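Local atomic coordinates of pyocin sheath PA0622 (Pseudomonas aeruginosa, PDB entry 6PYT), a protein that probably forms the contractile sheath around the tube of an R-type pyocin, a bacteriocin related to the tails of contractile phages. Residues B[79-84]-B[112-117]; B[128-133]-B[141-146]; B[183-188]-B[196-201]. All blocks are in the same frame, centred on the assembly; numbering follows the deposited sequence.

Contact 1. Residues B[79-84]-B[112-117]; sequences VIVAVG and QALLDG
L114 reaches from the loop 112-117 to the strand 79-84, where its CD2 methyl touches both V81 and V83. Its CB bond runs past the strand rather than at it. CG is anti to the carbonyl carbon (chi1 -68°) and lies against V83 CG2. From there CD2 moves in between the two valines. L114 CD2 sits 3.8 Å from both V81 CG1 and V83 CG2, and it also rests on the backbone at V81 O. CD1 packs on L128 of strand 127-129, which lies beyond strand 21-33 in the same sheet.

V81 and V83 are two residues apart, so both point to the same face of the strand. In each, CG1 is anti to the backbone N and CG2 is anti to the carbonyl carbon. L114 runs antiparallel alongside V81 and lies at a slant across V83. A113 adds its CB, 3.9 Å from V83 CG2. At the far end V81 CG1 touches G117 CA at 4.1 Å.

No hydrogen bond crosses the contact, and all five touching residues are buried. The loop makes its own turns, with D116 N bonded to A113 O and G117 N to L114 O. P46 of the adjacent strand 46-49 also packs on V81, V83 and A113. This is apolar packing of a helically wound loop against one face of the mixed beta sheet in an alpha/beta core.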
# COMPACT_ATOMS: atom_id res chain seq x y z
N VAL B 79 34.43 -5.31 -47.58
CA VAL B 79 34.23 -5.58 -48.99
C VAL B 79 35.54 -5.27 -49.71
O VAL B 79 36.10 -4.19 -49.55
CB VAL B 79 33.07 -4.75 -49.55
CG1 VAL B 79 32.97 -4.92 -51.04
CG2 VAL B 79 31.78 -5.15 -48.89
N ILE B 80 36.04 -6.24 -50.47
CA ILE B 80 37.34 -6.11 -51.11
C ILE B 80 37.17 -6.30 -52.61
O ILE B 80 36.80 -7.39 -53.06
CB ILE B 80 38.35 -7.12 -50.55
CG1 ILE B 80 38.57 -6.90 -49.06
CG2 ILE B 80 39.66 -6.99 -51.27
CD1 ILE B 80 39.30 -8.02 -48.40
N VAL B 81 37.44 -5.25 -53.37
CA VAL B 81 37.61 -5.36 -54.81
C VAL B 81 39.06 -5.73 -55.05
O VAL B 81 39.96 -4.91 -54.86
CB VAL B 81 37.23 -4.05 -55.52
CG1 VAL B 81 37.55 -4.12 -56.99
CG2 VAL B 81 35.77 -3.77 -55.32
N ALA B 82 39.31 -6.97 -55.44
CA ALA B 82 40.65 -7.51 -55.56
C ALA B 82 40.98 -7.82 -57.02
O ALA B 82 40.15 -8.37 -57.74
CB ALA B 82 40.81 -8.76 -54.71
N VAL B 83 42.18 -7.45 -57.44
CA VAL B 83 42.65 -7.65 -58.81
C VAL B 83 43.88 -8.54 -58.74
O VAL B 83 44.95 -8.10 -58.29
CB VAL B 83 42.97 -6.32 -59.50
CG1 VAL B 83 43.47 -6.57 -60.91
CG2 VAL B 83 41.76 -5.41 -59.52
N GLY B 84 43.75 -9.78 -59.21
CA GLY B 84 44.82 -10.75 -59.16
C GLY B 84 45.84 -10.67 -60.27
O GLY B 84 45.77 -11.44 -61.22
N GLN B 112 45.00 -0.22 -62.22
CA GLN B 112 44.06 0.57 -63.00
C GLN B 112 42.69 -0.08 -63.11
O GLN B 112 41.71 0.61 -63.41
CB GLN B 112 44.63 0.81 -64.39
CG GLN B 112 45.96 1.50 -64.38
CD GLN B 112 45.87 2.89 -63.82
OE1 GLN B 112 44.91 3.61 -64.07
NE2 GLN B 112 46.87 3.28 -63.05
N ALA B 113 42.61 -1.39 -62.89
CA ALA B 113 41.32 -2.08 -62.84
C ALA B 113 40.54 -1.77 -61.57
O ALA B 113 39.35 -2.10 -61.52
CB ALA B 113 41.54 -3.58 -62.95
N LEU B 114 41.16 -1.16 -60.56
CA LEU B 114 40.40 -0.76 -59.38
C LEU B 114 39.54 0.46 -59.63
O LEU B 114 38.61 0.71 -58.87
CB LEU B 114 41.34 -0.50 -58.21
CG LEU B 114 42.04 -1.74 -57.67
CD1 LEU B 114 43.08 -1.34 -56.66
CD2 LEU B 114 41.02 -2.64 -57.05
N LEU B 115 39.82 1.21 -60.70
CA LEU B 115 38.91 2.27 -61.13
C LEU B 115 37.63 1.71 -61.71
O LEU B 115 36.64 2.44 -61.84
CB LEU B 115 39.60 3.15 -62.16
CG LEU B 115 40.81 3.88 -61.61
CD1 LEU B 115 41.55 4.58 -62.72
CD2 LEU B 115 40.34 4.87 -60.56
N ASP B 116 37.62 0.43 -62.07
CA ASP B 116 36.44 -0.28 -62.52
C ASP B 116 35.69 -0.93 -61.37
O ASP B 116 34.80 -1.74 -61.62
CB ASP B 116 36.83 -1.36 -63.53
N GLY B 117 36.04 -0.60 -60.12
CA GLY B 117 35.42 -1.26 -58.99
C GLY B 117 33.96 -0.88 -58.82
O GLY B 117 33.10 -1.74 -58.60

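Contact 2. Residues B[128-133]-B[141-146]; sequences LVAPGH and TAMDGL
The helix of a beta-alpha-beta unit packs here on the first strand of that unit. M143 is the main link. Its CB bond does not aim at the strand, but the chain folds back to it. CG is anti to the carbonyl carbon (chi1 -68°), and chi2 and chi3 are both bent, each at -78°. The thioether therefore hooks round. M143 SD meets A130 CB at 3.9 Å, while M143 CE lies along the backbone from L128 to A130 N. M143 CE also approaches L128 CB at 4.1 Å. A154 and L156 of the next strand pack on M143 as well.

L128 points toward the helix with CG anti to the carbonyl carbon. L146 answers with CG anti to the backbone N (chi1 -161°). The two leucines cross at about a right angle and meet tip to tip, with L128 CD1 3.7 Å from L146 CD2. The CB of V129 points away from the helix, and its side chain packs on I27 and L29 of strand 21-33.

All five touching residues are buried, and no hydrogen bond joins the two segments. The nearest approach between them is 3.4 Å, from M143 CE to L128 O.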
# COMPACT_ATOMS: atom_id res chain seq x y z
N LEU B 128 43.26 1.70 -50.72
CA LEU B 128 44.06 1.08 -51.76
C LEU B 128 45.28 0.43 -51.13
O LEU B 128 46.02 1.08 -50.39
CB LEU B 128 44.50 2.12 -52.79
CG LEU B 128 43.31 2.71 -53.52
CD1 LEU B 128 43.76 3.82 -54.41
CD2 LEU B 128 42.63 1.63 -54.31
N VAL B 129 45.49 -0.84 -51.44
CA VAL B 129 46.56 -1.61 -50.83
C VAL B 129 47.17 -2.51 -51.90
O VAL B 129 46.46 -3.11 -52.70
CB VAL B 129 46.05 -2.39 -49.60
CG1 VAL B 129 44.88 -3.29 -49.93
CG2 VAL B 129 47.13 -3.19 -48.99
N ALA B 130 48.50 -2.52 -51.97
CA ALA B 130 49.24 -3.41 -52.86
C ALA B 130 50.32 -4.05 -52.00
O ALA B 130 51.43 -3.52 -51.88
CB ALA B 130 49.84 -2.66 -54.05
N PRO B 131 50.01 -5.19 -51.36
CA PRO B 131 50.89 -5.72 -50.31
C PRO B 131 52.17 -6.31 -50.88
O PRO B 131 52.14 -7.23 -51.70
CB PRO B 131 50.03 -6.79 -49.65
CG PRO B 131 48.65 -6.42 -49.98
CD PRO B 131 48.71 -5.86 -51.36
N GLY B 132 53.31 -5.78 -50.43
CA GLY B 132 54.60 -6.21 -50.88
C GLY B 132 55.11 -5.51 -52.12
O GLY B 132 56.30 -5.59 -52.42
N HIS B 133 54.23 -4.82 -52.85
CA HIS B 133 54.60 -4.15 -54.08
C HIS B 133 54.68 -2.64 -53.94
O HIS B 133 55.29 -1.99 -54.79
CB HIS B 133 53.61 -4.50 -55.19
CG HIS B 133 53.63 -5.94 -55.56
ND1 HIS B 133 54.64 -6.50 -56.31
CD2 HIS B 133 52.78 -6.95 -55.26
CE1 HIS B 133 54.41 -7.79 -56.47
NE2 HIS B 133 53.29 -8.09 -55.84
N THR B 141 53.83 5.38 -56.79
CA THR B 141 53.35 6.55 -57.52
C THR B 141 52.06 6.24 -58.28
O THR B 141 51.18 7.10 -58.38
CB THR B 141 54.44 7.05 -58.46
OG1 THR B 141 55.64 7.27 -57.71
CG2 THR B 141 54.05 8.37 -59.10
N ALA B 142 51.92 5.02 -58.79
CA ALA B 142 50.65 4.61 -59.37
C ALA B 142 49.58 4.45 -58.30
O ALA B 142 48.40 4.66 -58.59
CB ALA B 142 50.81 3.30 -60.13
N MET B 143 49.97 4.06 -57.09
CA MET B 143 49.05 4.12 -55.95
C MET B 143 48.64 5.56 -55.67
O MET B 143 47.49 5.81 -55.31
CB MET B 143 49.73 3.52 -54.72
CG MET B 143 49.97 2.03 -54.77
SD MET B 143 48.53 1.03 -54.45
CE MET B 143 48.48 1.18 -52.68
N ASP B 144 49.56 6.50 -55.83
CA ASP B 144 49.32 7.90 -55.51
C ASP B 144 48.33 8.53 -56.49
O ASP B 144 47.30 9.07 -56.08
CB ASP B 144 50.64 8.67 -55.53
N GLY B 145 48.65 8.48 -57.78
CA GLY B 145 47.80 9.09 -58.79
C GLY B 145 46.44 8.45 -58.92
O GLY B 145 45.50 9.11 -59.37
N LEU B 146 46.30 7.19 -58.51
CA LEU B 146 45.00 6.55 -58.52
C LEU B 146 44.23 6.81 -57.24
O LEU B 146 43.00 6.81 -57.27
CB LEU B 146 45.18 5.05 -58.75
CG LEU B 146 43.99 4.22 -59.23
CD1 LEU B 146 44.54 3.16 -60.13
CD2 LEU B 146 43.27 3.55 -58.09

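Contact 3. Residues B[183-188]-B[196-201]; sequences PGVQVW and RNAPAS
Strands 185-188 and 196-198 run antiparallel, and their backbones carry the contact. V185 and A198 form a hydrogen-bonded pair. V185 N gives a 2.7 Å bond to A198 O from above the carbonyl plane, and the return bond from A198 N to V185 O is weak. V187 and R196 form the second such pair. V187 N lies nearly along the C=O axis of R196, 2.6 Å from R196 O. R196 N approaches V187 O in the carbonyl plane. Q186 and N197 make the non-hydrogen-bonded pair between them.

The close packing is on the face of V185, V187, R196 and A198, where Y203 of helix 201-214 touches V185, V187 and A198. V185 CG1, anti to the backbone N, meets A198 CB at 3.8 Å, and V185 CG2 meets A200 CB at 3.7 Å. V187 CG1 takes the crowded position between N and the carbonyl carbon (chi1 56°), touches A198 CB and lies over one face of the R196 guanidinium, 3.4 Å from R196 NH2. R196 gets there by starting extended and bending at chi3 (59°).

The other face is looser. Q186 and N197 run alongside one another in the same direction, their amide planes 47° apart. Their nearest approach is 4.0 Å, from Q186 CG to N197 OD1. N197 is exposed and Q186 partly so. This is a two-stranded beta hairpin, backed on one face by the helix that follows.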
# COMPACT_ATOMS: atom_id res chain seq x y z
N PRO B 183 57.10 -1.04 -40.82
CA PRO B 183 57.57 -2.34 -40.34
C PRO B 183 56.62 -3.45 -40.74
O PRO B 183 55.40 -3.34 -40.57
CB PRO B 183 57.62 -2.17 -38.82
CG PRO B 183 57.59 -0.72 -38.60
CD PRO B 183 56.71 -0.21 -39.66
N GLY B 184 57.18 -4.51 -41.30
CA GLY B 184 56.37 -5.63 -41.72
C GLY B 184 55.84 -6.42 -40.54
O GLY B 184 56.33 -6.34 -39.42
N VAL B 185 54.82 -7.16 -40.81
CA VAL B 185 54.19 -8.05 -39.85
C VAL B 185 54.86 -9.41 -39.90
O VAL B 185 55.16 -9.94 -40.98
CB VAL B 185 52.68 -8.13 -40.14
CG1 VAL B 185 52.09 -9.42 -39.69
CG2 VAL B 185 51.98 -7.00 -39.42
N GLN B 186 55.13 -9.98 -38.73
CA GLN B 186 55.64 -11.33 -38.59
C GLN B 186 54.49 -12.18 -38.06
O GLN B 186 54.16 -12.12 -36.88
CB GLN B 186 56.84 -11.32 -37.65
CG GLN B 186 57.68 -12.55 -37.64
CD GLN B 186 58.86 -12.40 -36.72
OE1 GLN B 186 58.96 -11.41 -36.00
NE2 GLN B 186 59.78 -13.36 -36.75
N VAL B 187 53.86 -12.95 -38.94
CA VAL B 187 52.66 -13.72 -38.61
C VAL B 187 52.99 -15.21 -38.61
O VAL B 187 53.77 -15.69 -39.44
CB VAL B 187 51.51 -13.36 -39.59
CG1 VAL B 187 51.91 -13.58 -41.03
CG2 VAL B 187 50.25 -14.13 -39.28
N TRP B 188 52.45 -15.94 -37.64
CA TRP B 188 52.76 -17.35 -37.50
C TRP B 188 52.04 -18.16 -38.58
O TRP B 188 50.81 -18.14 -38.67
CB TRP B 188 52.36 -17.85 -36.12
CG TRP B 188 52.69 -19.28 -35.92
CD1 TRP B 188 53.93 -19.83 -35.80
CD2 TRP B 188 51.77 -20.37 -35.88
NE1 TRP B 188 53.84 -21.19 -35.66
CE2 TRP B 188 52.52 -21.55 -35.70
CE3 TRP B 188 50.38 -20.46 -35.96
CZ2 TRP B 188 51.93 -22.80 -35.61
CZ3 TRP B 188 49.79 -21.71 -35.86
CH2 TRP B 188 50.57 -22.87 -35.69
N ARG B 196 55.95 -16.40 -40.40
CA ARG B 196 56.12 -15.91 -41.76
C ARG B 196 56.03 -14.39 -41.78
O ARG B 196 55.24 -13.80 -41.03
CB ARG B 196 55.03 -16.53 -42.65
CG ARG B 196 55.06 -16.13 -44.10
CD ARG B 196 53.89 -16.75 -44.83
NE ARG B 196 52.61 -16.34 -44.26
CZ ARG B 196 51.99 -15.20 -44.55
NH1 ARG B 196 52.51 -14.35 -45.41
NH2 ARG B 196 50.83 -14.93 -43.97
N ASN B 197 56.83 -13.75 -42.62
CA ASN B 197 56.72 -12.31 -42.76
C ASN B 197 55.48 -11.95 -43.58
O ASN B 197 54.92 -12.76 -44.31
CB ASN B 197 57.96 -11.72 -43.41
CG ASN B 197 59.15 -11.71 -42.48
OD1 ASN B 197 59.01 -11.44 -41.29
ND2 ASN B 197 60.33 -11.99 -43.02
N ALA B 198 55.06 -10.69 -43.43
CA ALA B 198 53.90 -10.15 -44.11
C ALA B 198 54.14 -8.66 -44.25
O ALA B 198 54.71 -8.05 -43.33
CB ALA B 198 52.61 -10.41 -43.34
N PRO B 199 53.73 -8.04 -45.36
CA PRO B 199 54.11 -6.65 -45.62
C PRO B 199 53.31 -5.59 -44.88
O PRO B 199 53.53 -4.40 -45.14
CB PRO B 199 53.91 -6.53 -47.13
CG PRO B 199 52.87 -7.51 -47.43
CD PRO B 199 53.10 -8.66 -46.53
N ALA B 200 52.36 -5.98 -44.03
CA ALA B 200 51.65 -5.11 -43.07
C ALA B 200 50.79 -4.01 -43.67
O ALA B 200 50.22 -3.21 -42.93
CB ALA B 200 52.63 -4.48 -42.09
N SER B 201 50.67 -3.94 -45.00
CA SER B 201 49.78 -2.96 -45.59
C SER B 201 48.33 -3.42 -45.51
O SER B 201 47.43 -2.60 -45.30
CB SER B 201 50.15 -2.71 -47.04
OG SER B 201 51.44 -2.15 -47.14

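In the fold
After three earlier strands and two helices the chain forms strand 76-86, then passes through helix 91-99. Contact 1 closes that loop when 112-117 returns to the strand. Contact 2 closes a shorter one, bringing helix 139-150 back over strand 127-129. Contact 3 closes the last, the hairpin 185-198. The three follow in series; none nests or crosses. Contacts 1 and 2 reach the same mixed sheet and touch each other, with L115 and Q112 against L146. Contact 3 is a separate two-stranded sheet that meets contact 2 through P199 on P131 and S201 on V129. Contacts 1 and 3 do not touch; their nearest atoms are about 10 Å apart.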